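Local coordinates for 4-hydroxybutyrate CoA-transferase (Porphyromonas gingivalis, PDB 3EH7), which probably transfers coenzyme A between acyl groups, as an acetate or 4-hydroxybutyrate CoA-transferase of the acetyl-CoA hydrolase/transferase family, at residues K23-G28 / V122-L127; L216-G221 / A226-L231; E250-G255 / Y281-K286. All coordinates share one frame; numbering follows the deposited sequence.

Contact 1 of 3, residues K23-G28 / V122-L127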
loop_
_atom_site.group_PDB
_atom_site.type_symbol
_atom_site.label_atom_id
_atom_site.label_comp_id
_atom_site.label_asym_id
_atom_site.label_seq_id
_atom_site.Cartn_x
_atom_site.Cartn_y
_atom_site.Cartn_z
ATOM N N LYS A 23 -20.784 -24.608 -24.621
ATOM C CA LYS A 23 -20.168 -25.586 -25.531
ATOM C C LYS A 23 -18.904 -25.039 -26.228
ATOM O O LYS A 23 -17.989 -25.802 -26.547
ATOM C CB LYS A 23 -21.200 -25.992 -26.589
ATOM C CG LYS A 23 -20.912 -27.258 -27.346
ATOM C CD LYS A 23 -21.980 -27.511 -28.422
ATOM C CE LYS A 23 -21.950 -26.442 -29.537
ATOM N NZ LYS A 23 -22.549 -26.927 -30.833
ATOM N N HIS A 24 -18.875 -23.728 -26.468
ATOM C CA HIS A 24 -17.786 -23.073 -27.201
ATOM C C HIS A 24 -16.588 -22.684 -26.347
ATOM O O HIS A 24 -15.635 -22.101 -26.856
ATOM C CB HIS A 24 -18.334 -21.854 -27.960
ATOM C CG HIS A 24 -19.450 -22.204 -28.890
ATOM N ND1 HIS A 24 -19.238 -22.813 -30.105
ATOM C CD2 HIS A 24 -20.792 -22.084 -28.761
ATOM C CE1 HIS A 24 -20.398 -23.032 -30.700
ATOM N NE2 HIS A 24 -21.358 -22.597 -29.903
ATOM N N ILE A 25 -16.636 -23.011 -25.059
ATOM C CA ILE A 25 -15.467 -22.899 -24.209
ATOM C C ILE A 25 -14.585 -24.099 -24.497
ATOM O O ILE A 25 -15.097 -25.189 -24.710
ATOM C CB ILE A 25 -15.822 -22.933 -22.726
ATOM C CG1 ILE A 25 -16.828 -21.828 -22.372
ATOM C CG2 ILE A 25 -14.538 -22.795 -21.885
ATOM C CD1 ILE A 25 -17.314 -21.895 -20.935
ATOM N N LYS A 26 -13.265 -23.904 -24.478
ATOM C CA LYS A 26 -12.320 -24.963 -24.847
ATOM C C LYS A 26 -11.457 -25.306 -23.655
ATOM O O LYS A 26 -11.231 -24.459 -22.764
ATOM C CB LYS A 26 -11.473 -24.543 -26.062
ATOM C CG LYS A 26 -12.325 -24.278 -27.316
ATOM C CD LYS A 26 -11.552 -23.851 -28.578
ATOM C CE LYS A 26 -10.768 -22.527 -28.420
ATOM N NZ LYS A 26 -11.557 -21.248 -28.307
ATOM N N ASN A 27 -11.001 -26.559 -23.608
ATOM C CA ASN A 27 -10.182 -27.020 -22.486
ATOM C C ASN A 27 -8.960 -26.142 -22.299
ATOM O O ASN A 27 -8.390 -25.648 -23.261
ATOM C CB ASN A 27 -9.760 -28.489 -22.635
ATOM C CG ASN A 27 -10.463 -29.402 -21.629
ATOM O OD1 ASN A 27 -10.302 -29.258 -20.391
ATOM N ND2 ASN A 27 -11.260 -30.330 -22.146
ATOM N N GLY A 28 -8.587 -25.930 -21.046
ATOM C CA GLY A 28 -7.444 -25.094 -20.724
ATOM C C GLY A 28 -7.696 -23.593 -20.728
ATOM O O GLY A 28 -6.767 -22.836 -20.497
ATOM N N VAL A 122 -12.796 -16.348 -21.909
ATOM C CA VAL A 122 -14.248 -16.326 -21.979
ATOM C C VAL A 122 -14.804 -15.527 -20.800
ATOM O O VAL A 122 -14.366 -15.712 -19.665
ATOM C CB VAL A 122 -14.817 -17.736 -21.961
ATOM C CG1 VAL A 122 -16.343 -17.710 -22.042
ATOM C CG2 VAL A 122 -14.268 -18.523 -23.119
ATOM N N ALA A 123 -15.724 -14.607 -21.087
ATOM C CA ALA A 123 -16.444 -13.861 -20.059
ATOM C C ALA A 123 -17.895 -14.287 -20.164
ATOM O O ALA A 123 -18.507 -14.163 -21.234
ATOM C CB ALA A 123 -16.328 -12.348 -20.283
ATOM N N ILE A 124 -18.440 -14.827 -19.080
ATOM C CA ILE A 124 -19.872 -15.101 -19.024
ATOM C C ILE A 124 -20.437 -14.065 -18.058
ATOM O O ILE A 124 -20.225 -14.160 -16.843
ATOM C CB ILE A 124 -20.210 -16.527 -18.581
ATOM C CG1 ILE A 124 -19.384 -17.556 -19.336
ATOM C CG2 ILE A 124 -21.666 -16.834 -18.882
ATOM C CD1 ILE A 124 -19.720 -19.006 -18.962
ATOM N N VAL A 125 -21.129 -13.069 -18.609
ATOM C CA VAL A 125 -21.682 -12.021 -17.791
ATOM C C VAL A 125 -23.212 -12.008 -17.817
ATOM O O VAL A 125 -23.824 -12.134 -18.875
ATOM C CB VAL A 125 -21.075 -10.636 -18.150
ATOM C CG1 VAL A 125 -19.593 -10.629 -17.760
ATOM C CG2 VAL A 125 -21.298 -10.261 -19.624
ATOM N N GLN A 126 -23.807 -11.831 -16.639
ATOM C CA GLN A 126 -25.229 -11.602 -16.531
ATOM C C GLN A 126 -25.576 -10.114 -16.764
ATOM O O GLN A 126 -24.916 -9.222 -16.245
ATOM C CB GLN A 126 -25.772 -12.104 -15.201
ATOM C CG GLN A 126 -27.270 -12.088 -15.193
ATOM C CD GLN A 126 -27.900 -12.415 -13.871
ATOM O OE1 GLN A 126 -29.109 -12.269 -13.732
ATOM N NE2 GLN A 126 -27.105 -12.882 -12.897
ATOM N N LEU A 127 -26.611 -9.881 -17.569
ATOM C CA LEU A 127 -26.993 -8.539 -17.992
ATOM C C LEU A 127 -28.492 -8.301 -17.890
ATOM O O LEU A 127 -29.298 -9.238 -17.901
ATOM C CB LEU A 127 -26.552 -8.302 -19.439
ATOM C CG LEU A 127 -25.088 -8.528 -19.845
ATOM C CD1 LEU A 127 -24.996 -8.626 -21.382
ATOM C CD2 LEU A 127 -24.150 -7.431 -19.306
#
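Ile25 and Val122 mark the closest backbone approach, their CA atoms 7.0 Å apart, where the loop 23-28 passes the first residue of strand 122-127. No hydrogen bond joins the two segments, and three aliphatic side chains fill the gap between them. Ile25 meets the strand at two points. Its CG1 lies 4.2 Å from CG1 of Val122, the two side chains crossing at about a right angle. One bond further out, Ile25 CD1 touches Ile124 CD1, again at 4.2 Å. The second touch depends on the extended ethyl arm of Ile25: chi2 of 175° carries CD1 onward past Val122 to the next residue on the same face of the strand. Val122 and Ile124 alternate with Ala123 in the usual strand manner, and both direct their CB atoms at the loop. The strand is an inner member of a six-stranded parallel sheet, consistent with the Rossmann-like fold assigned to this domain, with backbone bonds from Val122 and Ile124 to strand 30-33 on one flank and from Ala123 to strand 154-160 on the other. Loop 23-28 links helix 18-22 to strand 30-33, and Ile25 lies between strand 122-127 and helix 41-49, touching Leu47 of that helix and Val31 of strand 30-33. Cys43 of helix 41-49 leans on Ile124. The loop's polar residues are anchored away from this apolar patch: His24 stacks on Tyr179 and bonds to Glu20 through NE2, Lys26 pairs with Glu29, and Asn27 ND2 reaches the carbonyl of Leu53.

Contact 2 of 3, residues L216-G221 / A226-L231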
loop_
_atom_site.group_PDB
_atom_site.type_symbol
_atom_site.label_atom_id
_atom_site.label_comp_id
_atom_site.label_asym_id
_atom_site.label_seq_id
_atom_site.Cartn_x
_atom_site.Cartn_y
_atom_site.Cartn_z
ATOM N N LEU A 216 -19.052 6.870 3.385
ATOM C CA LEU A 216 -18.783 5.554 3.946
ATOM C C LEU A 216 -18.431 4.502 2.909
ATOM O O LEU A 216 -18.998 4.491 1.820
ATOM C CB LEU A 216 -20.000 5.040 4.726
ATOM C CG LEU A 216 -20.615 5.941 5.788
ATOM C CD1 LEU A 216 -21.811 5.212 6.362
ATOM C CD2 LEU A 216 -19.604 6.332 6.877
ATOM N N GLN A 217 -17.533 3.600 3.300
ATOM C CA GLN A 217 -17.373 2.318 2.655
ATOM C C GLN A 217 -17.524 1.260 3.724
ATOM O O GLN A 217 -16.881 1.322 4.768
ATOM C CB GLN A 217 -16.007 2.175 1.973
ATOM C CG GLN A 217 -15.752 0.753 1.414
ATOM C CD GLN A 217 -15.052 -0.167 2.409
ATOM O OE1 GLN A 217 -14.191 0.271 3.172
ATOM N NE2 GLN A 217 -15.424 -1.427 2.414
ATOM N N LEU A 218 -18.378 0.286 3.474
ATOM C CA LEU A 218 -18.510 -0.846 4.384
ATOM C C LEU A 218 -19.170 -1.987 3.659
ATOM O O LEU A 218 -19.711 -1.797 2.563
ATOM C CB LEU A 218 -19.279 -0.490 5.679
ATOM C CG LEU A 218 -20.786 -0.243 5.685
ATOM C CD1 LEU A 218 -21.199 0.145 7.146
ATOM C CD2 LEU A 218 -21.199 0.821 4.686
ATOM N N GLY A 219 -19.116 -3.170 4.268
ATOM C CA GLY A 219 -19.648 -4.405 3.639
ATOM C C GLY A 219 -20.997 -4.888 4.157
ATOM O O GLY A 219 -21.872 -4.088 4.484
ATOM N N ILE A 220 -21.144 -6.207 4.174
ATOM C CA ILE A 220 -22.323 -6.911 4.652
ATOM C C ILE A 220 -21.955 -7.795 5.824
ATOM O O ILE A 220 -20.762 -8.075 6.077
ATOM C CB ILE A 220 -22.987 -7.771 3.535
ATOM C CG1 ILE A 220 -21.950 -8.645 2.828
ATOM C CG2 ILE A 220 -23.718 -6.872 2.567
ATOM C CD1 ILE A 220 -22.563 -9.822 2.090
ATOM N N GLY A 221 -22.973 -8.225 6.550
ATOM C CA GLY A 221 -22.757 -9.009 7.751
ATOM C C GLY A 221 -23.212 -8.225 8.969
ATOM O O GLY A 221 -23.567 -7.025 8.871
ATOM N N ALA A 226 -24.857 -3.585 12.071
ATOM C CA ALA A 226 -24.953 -3.038 13.421
ATOM C C ALA A 226 -24.427 -1.614 13.451
ATOM O O ALA A 226 -24.970 -0.764 14.171
ATOM C CB ALA A 226 -24.199 -3.913 14.422
ATOM N N ALA A 227 -23.354 -1.349 12.709
ATOM C CA ALA A 227 -22.845 0.023 12.607
ATOM C C ALA A 227 -23.904 0.974 12.027
ATOM O O ALA A 227 -24.139 2.049 12.564
ATOM C CB ALA A 227 -21.561 0.063 11.754
ATOM N N LEU A 228 -24.567 0.551 10.949
ATOM C CA LEU A 228 -25.548 1.386 10.263
ATOM C C LEU A 228 -26.774 1.637 11.160
ATOM O O LEU A 228 -27.400 2.697 11.108
ATOM C CB LEU A 228 -25.981 0.719 8.947
ATOM C CG LEU A 228 -24.953 0.652 7.809
ATOM C CD1 LEU A 228 -25.291 -0.401 6.771
ATOM C CD2 LEU A 228 -24.791 2.009 7.155
ATOM N N LEU A 229 -27.115 0.649 11.979
ATOM C CA LEU A 229 -28.215 0.786 12.898
ATOM C C LEU A 229 -27.961 1.901 13.915
ATOM O O LEU A 229 -28.916 2.505 14.413
ATOM C CB LEU A 229 -28.504 -0.545 13.625
ATOM C CG LEU A 229 -29.293 -1.640 12.877
ATOM C CD1 LEU A 229 -29.707 -2.724 13.863
ATOM C CD2 LEU A 229 -30.535 -1.123 12.149
ATOM N N PHE A 230 -26.697 2.169 14.235
ATOM C CA PHE A 230 -26.385 3.264 15.157
ATOM C C PHE A 230 -26.104 4.585 14.488
ATOM O O PHE A 230 -25.678 5.517 15.157
ATOM C CB PHE A 230 -25.269 2.880 16.118
ATOM C CG PHE A 230 -25.693 1.842 17.102
ATOM C CD1 PHE A 230 -26.579 2.169 18.111
ATOM C CD2 PHE A 230 -25.272 0.528 16.972
ATOM C CE1 PHE A 230 -27.029 1.223 19.004
ATOM C CE2 PHE A 230 -25.701 -0.436 17.851
ATOM C CZ PHE A 230 -26.588 -0.088 18.879
ATOM N N LEU A 231 -26.385 4.682 13.190
ATOM C CA LEU A 231 -26.214 5.932 12.443
ATOM C C LEU A 231 -27.527 6.689 12.141
ATOM O O LEU A 231 -27.530 7.612 11.311
ATOM C CB LEU A 231 -25.466 5.653 11.131
ATOM C CG LEU A 231 -24.042 5.081 11.260
ATOM C CD1 LEU A 231 -23.440 4.853 9.866
ATOM C CD2 LEU A 231 -23.119 5.967 12.105
#
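Leu218 and Leu228 reach toward each other tip to tip, and CD1 of Leu218 settles against the isopropyl fork of Leu228, 3.8 Å from its CG and 4.0 Å from its CD2. A second pair lies beside them: Leu216 CD1 meets Leu231 CD1 end on at 3.9 Å, and Leu228 CD2 lies 4.4 Å from Leu216 CD1. Leu218 adopts the less common first torsion, chi1 72°, in which CG stands between the backbone N and the carbonyl carbon; from there its extended arm points CD1 at the helix. Around these leucines, Val248 and Leu251 of helix 246-253 press on Leu228, and Val311 and Ile313 of strand 310-314 back Leu216 and Leu218, respectively. The backbone is set by strand pairing of Leu216 with Gly238 and His240, and Leu218 N bonds to Thr241 OG1. Gly221, at the N-cap position, turns the chain into helix 222-229, which begins the crossover of a beta-alpha-beta unit toward strand 238-240. With only methyl and methine groups meeting in a buried setting, the attraction has no directional bond and rests on shape fit and the exclusion of water.

Contact 3 of 3, residues E250-G255 / Y281-K286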
loop_
_atom_site.group_PDB
_atom_site.type_symbol
_atom_site.label_atom_id
_atom_site.label_comp_id
_atom_site.label_asym_id
_atom_site.label_seq_id
_atom_site.Cartn_x
_atom_site.Cartn_y
_atom_site.Cartn_z
ATOM N N GLU A 250 -31.753 1.299 3.653
ATOM C CA GLU A 250 -32.661 1.679 4.757
ATOM C C GLU A 250 -32.320 3.078 5.245
ATOM O O GLU A 250 -33.207 3.876 5.516
ATOM C CB GLU A 250 -32.589 0.676 5.920
ATOM C CG GLU A 250 -33.448 1.080 7.118
ATOM C CD GLU A 250 -33.245 0.185 8.348
ATOM O OE1 GLU A 250 -32.313 -0.667 8.369
ATOM O OE2 GLU A 250 -34.023 0.359 9.303
ATOM N N LEU A 251 -31.028 3.396 5.330
ATOM C CA LEU A 251 -30.641 4.746 5.735
ATOM C C LEU A 251 -30.849 5.774 4.634
ATOM O O LEU A 251 -30.965 6.962 4.922
ATOM C CB LEU A 251 -29.206 4.788 6.255
ATOM C CG LEU A 251 -28.971 4.315 7.687
ATOM C CD1 LEU A 251 -27.487 4.182 7.933
ATOM C CD2 LEU A 251 -29.566 5.259 8.684
ATOM N N VAL A 252 -30.898 5.354 3.373
ATOM C CA VAL A 252 -31.266 6.292 2.326
ATOM C C VAL A 252 -32.744 6.622 2.484
ATOM O O VAL A 252 -33.122 7.786 2.536
ATOM C CB VAL A 252 -31.032 5.752 0.914
ATOM C CG1 VAL A 252 -31.692 6.703 -0.121
ATOM C CG2 VAL A 252 -29.516 5.566 0.642
ATOM N N ARG A 253 -33.569 5.586 2.603
ATOM C CA ARG A 253 -35.012 5.776 2.679
ATOM C C ARG A 253 -35.373 6.614 3.887
ATOM O O ARG A 253 -36.319 7.377 3.844
ATOM C CB ARG A 253 -35.733 4.431 2.705
ATOM C CG ARG A 253 -35.714 3.748 1.363
ATOM C CD ARG A 253 -36.290 2.360 1.445
ATOM N NE ARG A 253 -36.563 1.794 0.124
ATOM C CZ ARG A 253 -36.568 0.488 -0.160
ATOM N NH1 ARG A 253 -36.845 0.075 -1.386
ATOM N NH2 ARG A 253 -36.299 -0.423 0.775
ATOM N N SER A 254 -34.591 6.517 4.955
ATOM C CA SER A 254 -34.872 7.319 6.136
ATOM C C SER A 254 -34.234 8.713 6.153
ATOM O O SER A 254 -34.357 9.429 7.151
ATOM C CB SER A 254 -34.422 6.566 7.377
ATOM O OG SER A 254 -33.048 6.310 7.293
ATOM N N GLY A 255 -33.536 9.101 5.091
ATOM C CA GLY A 255 -32.998 10.459 5.003
ATOM C C GLY A 255 -31.632 10.716 5.623
ATOM O O GLY A 255 -31.169 11.838 5.620
ATOM N N TYR A 281 -32.662 -4.884 -4.943
ATOM C CA TYR A 281 -32.630 -5.002 -6.372
ATOM C C TYR A 281 -33.762 -4.214 -7.054
ATOM O O TYR A 281 -33.554 -3.702 -8.145
ATOM C CB TYR A 281 -32.657 -6.473 -6.779
ATOM C CG TYR A 281 -31.539 -7.302 -6.165
ATOM C CD1 TYR A 281 -30.273 -6.763 -5.956
ATOM C CD2 TYR A 281 -31.752 -8.621 -5.803
ATOM C CE1 TYR A 281 -29.246 -7.531 -5.386
ATOM C CE2 TYR A 281 -30.748 -9.386 -5.245
ATOM C CZ TYR A 281 -29.493 -8.834 -5.038
ATOM O OH TYR A 281 -28.489 -9.586 -4.493
ATOM N N HIS A 282 -34.930 -4.107 -6.409
ATOM C CA HIS A 282 -36.011 -3.226 -6.892
ATOM C C HIS A 282 -35.660 -1.740 -6.688
ATOM O O HIS A 282 -35.835 -0.941 -7.585
ATOM C CB HIS A 282 -37.354 -3.561 -6.215
ATOM C CG HIS A 282 -38.468 -2.626 -6.584
ATOM N ND1 HIS A 282 -38.980 -1.692 -5.704
ATOM C CD2 HIS A 282 -39.148 -2.456 -7.746
ATOM C CE1 HIS A 282 -39.949 -1.012 -6.295
ATOM N NE2 HIS A 282 -40.066 -1.450 -7.538
ATOM N N PHE A 283 -35.140 -1.386 -5.519
ATOM C CA PHE A 283 -34.761 -0.002 -5.238
ATOM C C PHE A 283 -33.718 0.575 -6.237
ATOM O O PHE A 283 -33.784 1.758 -6.596
ATOM C CB PHE A 283 -34.245 0.097 -3.804
ATOM C CG PHE A 283 -33.617 1.407 -3.469
ATOM C CD1 PHE A 283 -34.395 2.480 -3.104
ATOM C CD2 PHE A 283 -32.234 1.556 -3.507
ATOM C CE1 PHE A 283 -33.830 3.691 -2.793
ATOM C CE2 PHE A 283 -31.645 2.775 -3.193
ATOM C CZ PHE A 283 -32.465 3.848 -2.823
ATOM N N ILE A 284 -32.777 -0.252 -6.692
ATOM C CA ILE A 284 -31.713 0.228 -7.575
ATOM C C ILE A 284 -32.122 0.240 -9.050
ATOM O O ILE A 284 -31.461 0.879 -9.856
ATOM C CB ILE A 284 -30.401 -0.607 -7.436
ATOM C CG1 ILE A 284 -30.601 -2.022 -8.025
ATOM C CG2 ILE A 284 -29.929 -0.590 -5.975
ATOM C CD1 ILE A 284 -29.462 -2.993 -7.794
ATOM N N ASP A 285 -33.191 -0.478 -9.393
ATOM C CA ASP A 285 -33.568 -0.672 -10.786
ATOM C C ASP A 285 -33.957 0.667 -11.408
ATOM O O ASP A 285 -34.862 1.335 -10.921
ATOM C CB ASP A 285 -34.720 -1.676 -10.887
ATOM C CG ASP A 285 -35.053 -2.056 -12.311
ATOM O OD1 ASP A 285 -34.208 -1.923 -13.200
ATOM O OD2 ASP A 285 -36.175 -2.502 -12.557
ATOM N N LYS A 286 -33.231 1.080 -12.444
ATOM C CA LYS A 286 -33.491 2.368 -13.100
ATOM C C LYS A 286 -33.452 3.552 -12.129
ATOM O O LYS A 286 -34.101 4.570 -12.359
ATOM C CB LYS A 286 -34.831 2.331 -13.842
ATOM C CG LYS A 286 -34.889 1.297 -14.950
ATOM C CD LYS A 286 -36.321 1.100 -15.470
ATOM C CE LYS A 286 -36.343 0.713 -16.966
ATOM N NZ LYS A 286 -35.188 -0.187 -17.347
#
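Phe283 reaches from helix 278-284 toward helix 246-253 and meets two consecutive residues there, Val252 on the inner side and Arg253 on the outer. The inner part is compact and apolar. CG1 of Val252 comes within 4.0 Å of the far ring atom, Phe283 CZ, at an oblique approach. Phe283 can reach that far because its CG is anti to the backbone N, chi1 170°, which swings the ring out from its own helix into the space between the two. Met269 of strand 269-271 touches both Val252 and Phe283 and closes this part from the sheet side.

On the solvent side, Arg253 stretches back past the ring in the opposite direction, its chain extended from CG to NE. NH1 lies 3.6 Å from Phe283 CB, and NE is 3.9 Å from Phe283 CD1. The guanidinium and ring planes are 80° apart. A salt bridge from NH2 to Asp279, one turn earlier on the helix of Phe283, ties down the charged end and gives this outer contact a polar anchor. The helix of Arg253 ends directly afterwards: Ser254 OG and Ser254 N both bond to the carbonyl O of Glu250, the hydroxyl at 3.0 Å, and Gly255 completes a Schellman motif. Both helices meet strand 269-271 of the large mixed sheet through Met269; along the chain, helix 246-253 comes after strand 238-240 and helix 278-284 comes between strands 269-271 and 290-292.

Contacts 2 and 3 belong to one region, their centres about 15 Å apart, and helix 246-253 connects them. Its Leu251 packs against contact 2, with CD1 3.5 Å from Leu228 O and 4.1 Å from Leu231 CB. Neighbouring residues of that helix thus serve both contacts, one buried and the other at the surface. Contact 1 lies in the N-terminal sheet, its centre about 36 Å from that of contact 2, on the opposite side of the chain's centre, and about 33 Å from that of contact 3; its nearest atoms to contact 3 are about 9 Å away. Contact 1 sets a loop on a strand, contact 2 a helix on the strand before it, and contact 3 joins two helices.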